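Local coordinates for protein toluene, o-xylene monooxygenase oxygenase subunit (Pseudomonas stutzeri, PDB 2INC) that probably serves as the all-helical companion subunit of a multicomponent bacterial monooxygenase that hydroxylates aromatic compounds such as toluene and o-xylene, at residues F125-M130 and K201-W206; K266-K271 and E276-W281. All coordinates share one frame; numbering follows the deposited sequence.

Interaction 1 of 2, residues F125-M130 and K201-W206; sequences FHALQM and KALIAW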
loop_
_atom_site.group_PDB
_atom_site.type_symbol
_atom_site.label_atom_id
_atom_site.label_comp_id
_atom_site.label_asym_id
_atom_site.label_seq_id
_atom_site.Cartn_x
_atom_site.Cartn_y
_atom_site.Cartn_z
ATOM N N PHE B 125 -18.214 29.347 8.819
ATOM C CA PHE B 125 -17.865 28.047 8.215
ATOM C C PHE B 125 -18.151 26.920 9.186
ATOM O O PHE B 125 -18.608 25.855 8.753
ATOM C CB PHE B 125 -16.370 27.985 7.753
ATOM C CG PHE B 125 -16.029 28.926 6.616
ATOM C CD1 PHE B 125 -14.692 29.345 6.429
ATOM C CD2 PHE B 125 -16.987 29.381 5.729
ATOM C CE1 PHE B 125 -14.318 30.198 5.403
ATOM C CE2 PHE B 125 -16.641 30.259 4.688
ATOM C CZ PHE B 125 -15.300 30.665 4.514
ATOM N N HIS B 126 -17.917 27.141 10.493
ATOM C CA HIS B 126 -18.299 26.124 11.458
ATOM C C HIS B 126 -19.827 25.949 11.534
ATOM O O HIS B 126 -20.298 24.828 11.606
ATOM C CB HIS B 126 -17.747 26.403 12.856
ATOM C CG HIS B 126 -17.998 25.267 13.808
ATOM N ND1 HIS B 126 -17.409 24.031 13.659
ATOM C CD2 HIS B 126 -18.847 25.155 14.852
ATOM C CE1 HIS B 126 -17.850 23.215 14.604
ATOM N NE2 HIS B 126 -18.713 23.881 15.355
ATOM N N ALA B 127 -20.589 27.032 11.406
ATOM C CA ALA B 127 -22.058 26.941 11.365
ATOM C C ALA B 127 -22.491 26.146 10.127
ATOM O O ALA B 127 -23.425 25.371 10.205
ATOM C CB ALA B 127 -22.679 28.348 11.336
ATOM N N LEU B 128 -21.768 26.266 9.021
ATOM C CA LEU B 128 -22.089 25.441 7.853
ATOM C C LEU B 128 -21.762 23.969 8.098
ATOM O O LEU B 128 -22.484 23.061 7.601
ATOM C CB LEU B 128 -21.335 25.943 6.617
ATOM C CG LEU B 128 -21.733 27.302 6.036
ATOM C CD1 LEU B 128 -20.807 27.573 4.839
ATOM C CD2 LEU B 128 -23.187 27.288 5.622
ATOM N N GLN B 129 -20.637 23.717 8.762
ATOM C CA GLN B 129 -20.217 22.378 9.180
ATOM C C GLN B 129 -21.325 21.749 9.992
ATOM O O GLN B 129 -21.696 20.623 9.780
ATOM C CB GLN B 129 -18.959 22.524 10.035
ATOM C CG GLN B 129 -18.342 21.196 10.540
ATOM C CD GLN B 129 -17.114 21.471 11.339
ATOM O OE1 GLN B 129 -16.547 22.563 11.226
ATOM N NE2 GLN B 129 -16.705 20.505 12.197
ATOM N N MET B 130 -21.860 22.481 10.955
ATOM C CA MET B 130 -22.988 21.997 11.731
ATOM C C MET B 130 -24.245 21.762 10.895
ATOM O O MET B 130 -24.968 20.762 11.079
ATOM C CB MET B 130 -23.320 23.023 12.811
ATOM C CG MET B 130 -22.227 23.099 13.861
ATOM S SD MET B 130 -22.567 24.563 14.900
ATOM C CE MET B 130 -24.043 24.059 15.808
ATOM N N LYS B 201 -31.168 30.775 12.120
ATOM C CA LYS B 201 -32.511 30.263 11.803
ATOM C C LYS B 201 -32.488 28.983 10.993
ATOM O O LYS B 201 -33.246 28.028 11.300
ATOM C CB LYS B 201 -33.354 31.317 11.075
ATOM C CG LYS B 201 -33.707 32.488 12.035
ATOM C CD LYS B 201 -34.590 33.519 11.319
ATOM C CE LYS B 201 -35.109 34.478 12.405
ATOM N NZ LYS B 201 -35.841 35.717 11.882
ATOM N N ALA B 202 -31.634 28.955 9.963
ATOM C CA ALA B 202 -31.469 27.746 9.126
ATOM C C ALA B 202 -31.041 26.542 9.985
ATOM O O ALA B 202 -31.500 25.445 9.765
ATOM C CB ALA B 202 -30.495 27.977 7.970
ATOM N N LEU B 203 -30.234 26.746 11.028
ATOM C CA LEU B 203 -29.795 25.646 11.863
ATOM C C LEU B 203 -30.883 24.976 12.687
ATOM O O LEU B 203 -30.634 23.910 13.293
ATOM C CB LEU B 203 -28.619 26.083 12.771
ATOM C CG LEU B 203 -27.286 26.262 11.997
ATOM C CD1 LEU B 203 -26.241 26.757 13.020
ATOM C CD2 LEU B 203 -26.883 24.959 11.462
ATOM N N ILE B 204 -32.057 25.605 12.769
ATOM C CA ILE B 204 -33.188 24.980 13.470
ATOM C C ILE B 204 -34.306 24.529 12.538
ATOM O O ILE B 204 -35.429 24.190 12.982
ATOM C CB ILE B 204 -33.668 25.830 14.671
ATOM C CG1 ILE B 204 -34.265 27.159 14.216
ATOM C CG2 ILE B 204 -32.483 26.038 15.649
ATOM C CD1 ILE B 204 -34.945 27.906 15.334
ATOM N N ALA B 205 -34.002 24.445 11.245
ATOM C CA ALA B 205 -34.952 23.887 10.279
ATOM C C ALA B 205 -34.756 22.342 10.236
ATOM O O ALA B 205 -33.845 21.876 9.527
ATOM C CB ALA B 205 -34.636 24.461 8.914
ATOM N N TRP B 206 -35.566 21.566 10.974
ATOM C CA TRP B 206 -35.215 20.165 11.246
ATOM C C TRP B 206 -35.682 19.170 10.184
ATOM O O TRP B 206 -35.158 18.052 10.086
ATOM C CB TRP B 206 -35.713 19.705 12.619
ATOM C CG TRP B 206 -35.397 20.585 13.749
ATOM C CD1 TRP B 206 -36.303 21.182 14.586
ATOM C CD2 TRP B 206 -34.097 20.910 14.258
ATOM N NE1 TRP B 206 -35.644 21.875 15.580
ATOM C CE2 TRP B 206 -34.290 21.722 15.403
ATOM C CE3 TRP B 206 -32.784 20.571 13.869
ATOM C CZ2 TRP B 206 -33.228 22.233 16.142
ATOM C CZ3 TRP B 206 -31.731 21.064 14.591
ATOM C CH2 TRP B 206 -31.960 21.899 15.740
#
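The contact between 125-130 and 201-206 is carried by one leucine, L203, whose CD2 spans A127 and M130 while CD1 adds the methyl of A127. L203 CD2 reaches the backbone, lying 3.7 Å from A127 O, a van der Waals approach to a carbonyl rather than a hydrogen bond, and 4.2 Å from M130 C. L203 CD1 lies 4.2 Å from A127 CB, while the CB of M130, whose bond from CA points toward the other segment, comes within 4.3 Å of L203 CD2. The fork therefore presses on the helix surface at one turn's spacing, i to i+3. With CG anti to the carbonyl carbon (chi1 -73°) and so beside the backbone N, the fork is carried off its turn toward A127 and M130. All three residues are buried. Within a helical bundle consistent with the ferritin-like clan of the family, L203 bridges from the type I turn A202-A205, which follows helix 190-202, to the flank of helix 121-138. I199, from the same helix 190-202, extends the contact onto A127 and L128; on another side helix 142-172 supplies W158, which meets F125 edge to face. Farther out, H126 ND1 makes a weak hydrogen bond to Q129 OE1 (3.0 Å), while H126 NE2, Q129 NE2 and L203 O bond to side chains of another protein chain.

Interaction 2 of 2, residues K266-K271 and E276-W281; sequences KMALEK and EVLQKW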
loop_
_atom_site.group_PDB
_atom_site.type_symbol
_atom_site.label_atom_id
_atom_site.label_comp_id
_atom_site.label_asym_id
_atom_site.label_seq_id
_atom_site.Cartn_x
_atom_site.Cartn_y
_atom_site.Cartn_z
ATOM N N LYS B 266 -32.824 17.435 -9.025
ATOM C CA LYS B 266 -33.224 16.750 -10.246
ATOM C C LYS B 266 -34.085 15.538 -9.932
ATOM O O LYS B 266 -35.182 15.324 -10.522
ATOM C CB LYS B 266 -32.008 16.333 -11.065
ATOM C CG LYS B 266 -32.381 15.737 -12.412
ATOM C CD LYS B 266 -31.187 15.519 -13.257
ATOM C CE LYS B 266 -31.576 14.768 -14.509
ATOM N NZ LYS B 266 -30.379 14.164 -15.186
ATOM N N MET B 267 -33.573 14.697 -9.032
ATOM C CA MET B 267 -34.304 13.506 -8.659
ATOM C C MET B 267 -35.651 13.859 -8.042
ATOM O O MET B 267 -36.654 13.255 -8.384
ATOM C CB MET B 267 -33.462 12.645 -7.727
ATOM C CG MET B 267 -34.232 11.484 -7.190
ATOM S SD MET B 267 -33.115 10.542 -6.151
ATOM C CE MET B 267 -34.135 9.139 -5.757
ATOM N N ALA B 268 -35.685 14.825 -7.124
ATOM C CA ALA B 268 -36.924 15.254 -6.511
ATOM C C ALA B 268 -37.976 15.676 -7.552
ATOM O O ALA B 268 -39.152 15.358 -7.402
ATOM C CB ALA B 268 -36.667 16.384 -5.503
ATOM N N LEU B 269 -37.537 16.349 -8.616
ATOM C CA LEU B 269 -38.458 16.829 -9.677
ATOM C C LEU B 269 -39.083 15.689 -10.494
ATOM O O LEU B 269 -39.962 15.940 -11.299
ATOM C CB LEU B 269 -37.755 17.810 -10.607
ATOM C CG LEU B 269 -37.264 19.108 -9.959
ATOM C CD1 LEU B 269 -36.891 20.149 -11.060
ATOM C CD2 LEU B 269 -38.261 19.665 -9.025
ATOM N N GLU B 270 -38.646 14.452 -10.292
ATOM C CA GLU B 270 -39.296 13.298 -10.930
ATOM C C GLU B 270 -40.719 13.082 -10.410
ATOM O O GLU B 270 -41.559 12.511 -11.105
ATOM C CB GLU B 270 -38.499 12.012 -10.723
ATOM C CG GLU B 270 -37.128 11.938 -11.388
ATOM C CD GLU B 270 -36.325 10.756 -10.843
ATOM O OE1 GLU B 270 -36.851 10.022 -9.966
ATOM O OE2 GLU B 270 -35.172 10.558 -11.289
ATOM N N LYS B 271 -40.991 13.571 -9.209
ATOM C CA LYS B 271 -42.281 13.414 -8.570
ATOM C C LYS B 271 -43.091 14.712 -8.623
ATOM O O LYS B 271 -42.565 15.775 -8.333
ATOM C CB LYS B 271 -42.081 12.988 -7.122
ATOM C CG LYS B 271 -43.378 12.843 -6.382
ATOM C CD LYS B 271 -43.269 11.837 -5.260
ATOM C CE LYS B 271 -44.655 11.514 -4.703
ATOM N NZ LYS B 271 -45.359 12.762 -4.267
ATOM N N GLU B 276 -42.877 22.577 -6.376
ATOM C CA GLU B 276 -43.607 23.578 -5.618
ATOM C C GLU B 276 -43.167 23.547 -4.150
ATOM O O GLU B 276 -43.110 24.582 -3.481
ATOM C CB GLU B 276 -45.134 23.380 -5.748
ATOM C CG GLU B 276 -45.712 23.421 -7.227
ATOM C CD GLU B 276 -45.245 22.259 -8.167
ATOM O OE1 GLU B 276 -45.297 21.052 -7.794
ATOM O OE2 GLU B 276 -44.830 22.570 -9.318
ATOM N N VAL B 277 -42.864 22.348 -3.642
ATOM C CA VAL B 277 -42.458 22.213 -2.240
ATOM C C VAL B 277 -41.086 22.933 -2.094
ATOM O O VAL B 277 -40.886 23.707 -1.158
ATOM C CB VAL B 277 -42.361 20.720 -1.811
ATOM C CG1 VAL B 277 -41.437 20.585 -0.576
ATOM C CG2 VAL B 277 -43.732 20.163 -1.435
ATOM N N LEU B 278 -40.197 22.705 -3.065
ATOM C CA LEU B 278 -38.860 23.304 -3.045
ATOM C C LEU B 278 -38.927 24.815 -3.280
ATOM O O LEU B 278 -38.235 25.588 -2.599
ATOM C CB LEU B 278 -37.951 22.639 -4.062
ATOM C CG LEU B 278 -37.509 21.214 -3.700
ATOM C CD1 LEU B 278 -36.974 20.559 -4.911
ATOM C CD2 LEU B 278 -36.458 21.131 -2.567
ATOM N N GLN B 279 -39.798 25.257 -4.203
ATOM C CA GLN B 279 -39.929 26.700 -4.464
ATOM C C GLN B 279 -40.507 27.459 -3.310
ATOM O O GLN B 279 -40.143 28.612 -3.087
ATOM C CB GLN B 279 -40.735 26.938 -5.718
ATOM C CG GLN B 279 -39.993 26.494 -6.906
ATOM C CD GLN B 279 -40.830 26.641 -8.158
ATOM O OE1 GLN B 279 -42.031 26.379 -8.162
ATOM N NE2 GLN B 279 -40.190 27.039 -9.230
ATOM N N LYS B 280 -41.372 26.818 -2.545
ATOM C CA LYS B 280 -41.940 27.451 -1.362
ATOM C C LYS B 280 -40.914 27.614 -0.266
ATOM O O LYS B 280 -40.928 28.602 0.487
ATOM C CB LYS B 280 -43.100 26.633 -0.821
ATOM C CG LYS B 280 -43.888 27.321 0.308
ATOM C CD LYS B 280 -45.028 26.439 0.993
ATOM C CE LYS B 280 -45.844 25.561 0.004
ATOM N NZ LYS B 280 -45.960 26.152 -1.387
ATOM N N TRP B 281 -40.047 26.625 -0.116
ATOM C CA TRP B 281 -38.974 26.746 0.902
ATOM C C TRP B 281 -37.939 27.787 0.480
ATOM O O TRP B 281 -37.511 28.609 1.297
ATOM C CB TRP B 281 -38.296 25.385 1.126
ATOM C CG TRP B 281 -39.050 24.451 2.012
ATOM C CD1 TRP B 281 -39.887 24.773 3.056
ATOM C CD2 TRP B 281 -38.961 23.029 1.992
ATOM N NE1 TRP B 281 -40.362 23.619 3.655
ATOM C CE2 TRP B 281 -39.787 22.538 3.036
ATOM C CE3 TRP B 281 -38.259 22.113 1.193
ATOM C CZ2 TRP B 281 -39.940 21.174 3.287
ATOM C CZ3 TRP B 281 -38.426 20.746 1.446
ATOM C CH2 TRP B 281 -39.265 20.303 2.479
#
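A268 and L269 receive a single methyl of L278: CD1 lies 4.2 Å from A268 CB and 4.4 Å from L269 CD2, touching both residues through carbon alone. The conformation of L278 explains the choice of branch. Its CG sits anti to the carbonyl carbon (chi1 -72°), and the second torsion (164°) extends CD1 away from CA toward 266-271. L269 falls in the same torsion wells but uses the other branch: its CD1 is the methyl anti to CA, and CD2 does the touching. A268 has only its methyl, which points toward L278 and meets it directly. The unit is a short connection between consecutive helices of the bundle, 241-268 and 274-299, in which a type I turn from A268 to K271 begins the change of direction. A268 O accepts from K271 N within that turn (3.1 Å) and also from N274 ND2 beyond it, while the alanine's methyl serves the apolar contact. M267, next to A268 and fully extended, packs on H62 and F68, and E270 OE1 is hydrogen-bonded to H62 NE2. One turn beyond L278, W281 lays a ring face over V277 O, which stands 3.5 Å above the plane toward the rim. The indole also packs on P59, E210 and T213, and T213 touches L278 as well, bringing helix 208-237 against the same flank.

Overall arrangement
Interaction 1 comes first along the chain and is complete before interaction 2 opens; it joins helix 121-138 to the end region of helix 190-202 across 70 intervening residues, whereas interaction 2 spans just four, between helices 241-268 and 274-299. Their centres are about 21 Å apart and their nearest atoms about 8 Å, without touching. Helices 208-237 and 274-299 relate them: the former packs on residues of both, and W285 of the latter reaches K201 and A202. Both contacts thus tie helices of one bundle, interaction 1 nearer the chain's centre and beside another protein chain, interaction 2 at a more peripheral helix-to-helix connection that no other chain of the assembly touches.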